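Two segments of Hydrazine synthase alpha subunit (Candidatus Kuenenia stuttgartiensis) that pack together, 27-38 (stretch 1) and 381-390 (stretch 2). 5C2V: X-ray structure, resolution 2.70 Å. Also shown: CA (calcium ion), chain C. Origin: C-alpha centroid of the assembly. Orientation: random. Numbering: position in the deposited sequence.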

# COMPACT_ATOMS: atom_id res chain seq x y z
N GLY D 27 -8.06 -45.56 0.34
CA GLY D 27 -7.38 -46.78 -0.06
C GLY D 27 -5.93 -46.51 -0.41
O GLY D 27 -5.53 -45.35 -0.52
N PRO D 28 -5.13 -47.57 -0.58
CA PRO D 28 -3.71 -47.43 -0.93
C PRO D 28 -3.50 -46.79 -2.30
O PRO D 28 -4.35 -46.95 -3.19
CB PRO D 28 -3.20 -48.88 -0.93
CG PRO D 28 -4.20 -49.64 -0.11
CD PRO D 28 -5.51 -48.97 -0.38
N VAL D 29 -2.39 -46.08 -2.48
CA VAL D 29 -2.08 -45.46 -3.76
C VAL D 29 -0.85 -46.08 -4.40
O VAL D 29 0.28 -45.85 -3.95
CB VAL D 29 -1.85 -43.94 -3.61
CG1 VAL D 29 -1.44 -43.32 -4.94
CG2 VAL D 29 -3.09 -43.27 -3.05
N SER D 30 -1.05 -46.89 -5.44
CA SER D 30 0.07 -47.49 -6.17
C SER D 30 0.41 -46.79 -7.49
O SER D 30 1.41 -47.12 -8.12
CB SER D 30 -0.22 -48.96 -6.44
OG SER D 30 -1.36 -49.11 -7.28
N GLN D 31 -0.40 -45.81 -7.89
CA GLN D 31 -0.24 -45.20 -9.21
C GLN D 31 -0.66 -43.73 -9.22
O GLN D 31 -1.56 -43.33 -8.48
CB GLN D 31 -1.03 -45.97 -10.27
CG GLN D 31 -0.46 -47.33 -10.64
CD GLN D 31 -1.20 -48.01 -11.78
OE1 GLN D 31 -2.18 -47.47 -12.30
NE2 GLN D 31 -0.73 -49.18 -12.18
N ILE D 32 -0.02 -42.93 -10.07
CA ILE D 32 -0.35 -41.51 -10.17
C ILE D 32 -0.43 -41.03 -11.62
O ILE D 32 0.26 -41.54 -12.50
CB ILE D 32 0.68 -40.63 -9.42
CG1 ILE D 32 2.07 -40.77 -10.04
CG2 ILE D 32 0.72 -40.97 -7.94
CD1 ILE D 32 3.11 -39.87 -9.42
N LEU D 33 -1.30 -40.05 -11.86
CA LEU D 33 -1.40 -39.40 -13.17
C LEU D 33 -0.79 -38.01 -13.10
O LEU D 33 -1.00 -37.29 -12.13
CB LEU D 33 -2.86 -39.31 -13.62
CG LEU D 33 -3.60 -40.59 -14.02
CD1 LEU D 33 -5.09 -40.32 -14.10
CD2 LEU D 33 -3.08 -41.09 -15.36
N PHE D 34 -0.03 -37.62 -14.13
CA PHE D 34 0.48 -36.25 -14.16
C PHE D 34 0.79 -35.76 -15.57
O PHE D 34 0.91 -36.54 -16.51
CB PHE D 34 1.73 -36.12 -13.27
CG PHE D 34 2.88 -36.98 -13.70
CD1 PHE D 34 3.85 -36.49 -14.56
CD2 PHE D 34 3.01 -38.27 -13.22
CE1 PHE D 34 4.92 -37.27 -14.94
CE2 PHE D 34 4.08 -39.06 -13.60
CZ PHE D 34 5.04 -38.56 -14.46
N THR D 35 0.91 -34.44 -15.69
CA THR D 35 1.15 -33.78 -16.96
C THR D 35 2.63 -33.49 -17.18
O THR D 35 3.32 -32.98 -16.29
CB THR D 35 0.36 -32.45 -17.07
OG1 THR D 35 -1.03 -32.70 -16.82
CG2 THR D 35 0.53 -31.83 -18.45
N GLN D 36 3.11 -33.82 -18.38
CA GLN D 36 4.46 -33.47 -18.80
C GLN D 36 4.41 -32.45 -19.92
O GLN D 36 3.77 -32.67 -20.95
CB GLN D 36 5.23 -34.72 -19.26
CG GLN D 36 5.55 -35.70 -18.15
CD GLN D 36 6.35 -36.89 -18.65
OE1 GLN D 36 6.21 -37.30 -19.80
NE2 GLN D 36 7.18 -37.44 -17.78
N SER D 37 5.09 -31.32 -19.72
CA SER D 37 5.12 -30.25 -20.71
C SER D 37 6.54 -30.00 -21.19
O SER D 37 7.49 -30.16 -20.43
CB SER D 37 4.53 -28.97 -20.13
OG SER D 37 3.15 -29.14 -19.82
N PRO D 38 6.70 -29.63 -22.47
CA PRO D 38 8.04 -29.29 -22.97
C PRO D 38 8.59 -28.10 -22.20
O PRO D 38 7.80 -27.25 -21.79
CB PRO D 38 7.80 -28.94 -24.44
CG PRO D 38 6.47 -29.55 -24.78
CD PRO D 38 5.67 -29.49 -23.51
N ASN D 381 8.90 -30.71 -18.02
CA ASN D 381 8.34 -30.13 -16.82
C ASN D 381 7.25 -31.07 -16.34
O ASN D 381 6.26 -31.31 -17.04
CB ASN D 381 7.78 -28.73 -17.08
CG ASN D 381 8.83 -27.65 -16.95
OD1 ASN D 381 9.81 -27.80 -16.22
ND2 ASN D 381 8.63 -26.54 -17.66
N ASP D 382 7.44 -31.61 -15.14
CA ASP D 382 6.54 -32.62 -14.61
C ASP D 382 5.67 -31.98 -13.54
O ASP D 382 6.15 -31.67 -12.45
CB ASP D 382 7.33 -33.80 -14.05
CG ASP D 382 8.34 -34.35 -15.05
OD1 ASP D 382 7.92 -34.70 -16.18
OD2 ASP D 382 9.54 -34.43 -14.72
N HIS D 383 4.40 -31.78 -13.85
CA HIS D 383 3.52 -31.06 -12.94
C HIS D 383 2.09 -31.59 -12.98
O HIS D 383 1.79 -32.54 -13.70
CB HIS D 383 3.53 -29.56 -13.25
CG HIS D 383 2.84 -29.20 -14.53
ND1 HIS D 383 3.27 -29.64 -15.77
CD2 HIS D 383 1.76 -28.42 -14.78
CE1 HIS D 383 2.48 -29.16 -16.71
NE2 HIS D 383 1.56 -28.41 -16.13
N GLN D 384 1.22 -30.97 -12.20
CA GLN D 384 -0.17 -31.40 -12.02
C GLN D 384 -0.29 -32.87 -11.62
O GLN D 384 -0.96 -33.64 -12.30
CB GLN D 384 -0.96 -31.15 -13.30
CG GLN D 384 -1.23 -29.69 -13.60
CD GLN D 384 -1.99 -29.49 -14.90
OE1 GLN D 384 -1.91 -30.32 -15.81
NE2 GLN D 384 -2.73 -28.39 -14.99
N PRO D 385 0.35 -33.27 -10.50
CA PRO D 385 0.20 -34.67 -10.08
C PRO D 385 -1.21 -34.97 -9.58
O PRO D 385 -1.75 -34.21 -8.77
CB PRO D 385 1.22 -34.81 -8.95
CG PRO D 385 1.32 -33.44 -8.38
CD PRO D 385 1.14 -32.49 -9.53
N ALA D 386 -1.80 -36.06 -10.07
CA ALA D 386 -3.13 -36.47 -9.65
C ALA D 386 -3.16 -37.96 -9.35
O ALA D 386 -3.44 -38.77 -10.23
CB ALA D 386 -4.16 -36.12 -10.71
N PRO D 387 -2.85 -38.33 -8.09
CA PRO D 387 -2.76 -39.74 -7.68
C PRO D 387 -4.10 -40.46 -7.80
O PRO D 387 -5.14 -39.83 -7.63
CB PRO D 387 -2.31 -39.65 -6.22
CG PRO D 387 -2.82 -38.33 -5.76
CD PRO D 387 -2.68 -37.42 -6.95
N VAL D 388 -4.07 -41.75 -8.09
CA VAL D 388 -5.31 -42.51 -8.21
C VAL D 388 -5.71 -43.09 -6.85
O VAL D 388 -4.87 -43.61 -6.11
CB VAL D 388 -5.20 -43.64 -9.28
CG1 VAL D 388 -4.65 -43.08 -10.58
CG2 VAL D 388 -4.33 -44.80 -8.80
N TYR D 389 -6.99 -42.94 -6.53
CA TYR D 389 -7.58 -43.45 -5.30
C TYR D 389 -9.07 -43.15 -5.30
O TYR D 389 -9.54 -42.32 -6.08
CB TYR D 389 -6.91 -42.84 -4.06
CG TYR D 389 -7.17 -41.36 -3.86
CD1 TYR D 389 -6.38 -40.40 -4.49
CD2 TYR D 389 -8.18 -40.91 -3.02
CE1 TYR D 389 -6.60 -39.05 -4.31
CE2 TYR D 389 -8.41 -39.56 -2.82
CZ TYR D 389 -7.62 -38.64 -3.47
OH TYR D 389 -7.85 -37.29 -3.28
N VAL D 390 -9.81 -43.82 -4.42
CA VAL D 390 -11.25 -43.61 -4.34
C VAL D 390 -11.56 -42.35 -3.55
O VAL D 390 -11.20 -42.23 -2.38
CB VAL D 390 -11.96 -44.82 -3.71
CG1 VAL D 390 -13.46 -44.57 -3.65
CG2 VAL D 390 -11.65 -46.08 -4.49
CA CA C . 11.26 -32.72 -14.99

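The two strands run antiparallel, their N-to-C directions 156° apart, with bridges from Ile-32 with Pro-387 to Ser-37 with Asn-381, and together the stretches bury 828 Å². Paired backbone bonds carry the ladder. Ser-37 N to Asn-381 O (2.9 Å) is answered by Asn-381 N to Ser-37 O (2.8 Å), and Leu-33 N to Ala-386 O (3.0 Å) by a short Ala-386 N to Leu-33 O (2.5 Å). Thr-35 and His-383 exchange a third pair, N to O at 2.9 Å in both directions.

Between Leu-33 and Thr-35 the register slips by one residue, a beta bulge on the second strand. There Gln-384 adopts phi/psi 53/56, and its side chain (chi1 m, chi2 t) extends so that OE1 accepts a hydrogen bond from Thr-35 OG1 at 2.7 Å. Pro-385, which has no amide hydrogen, costs no ladder bond; its CA instead approaches Leu-33 O at 3.5 Å.

On the face shared by Leu-33, Thr-35 and Ser-37, the p rotamer of His-383 (chi1 71°) brings its ring back toward the first strand. Thr-35 CB lies 4.3 Å from the ring centroid, 26° off the normal, a CH-pi contact; Ser-37 OG sits at the ring edge, 3.2 Å from CE1. The small side chains of Thr-35 and Ser-37 leave the ring room to lie close.

On the other face, Ile-32 CG2 packs 3.7 Å from Pro-387 CB while CD1, with chi1 p and chi2 t, leads away. Asp-382, chi1 m, divides its carboxylate: OD1 accepts a weak bond from Gln-36 NE2 (3.3 Å, 127°), whereas OD2 binds calcium at 2.4 Å.

Beyond the last bridge, Val-388 N donates to Gln-31 O (3.0 Å, 173°). Val-29, chi1 t, contributes both methyls: CG1 lies 4.0 Å from Pro-387 CB, and CG2 4.0 Å from Tyr-389 CB.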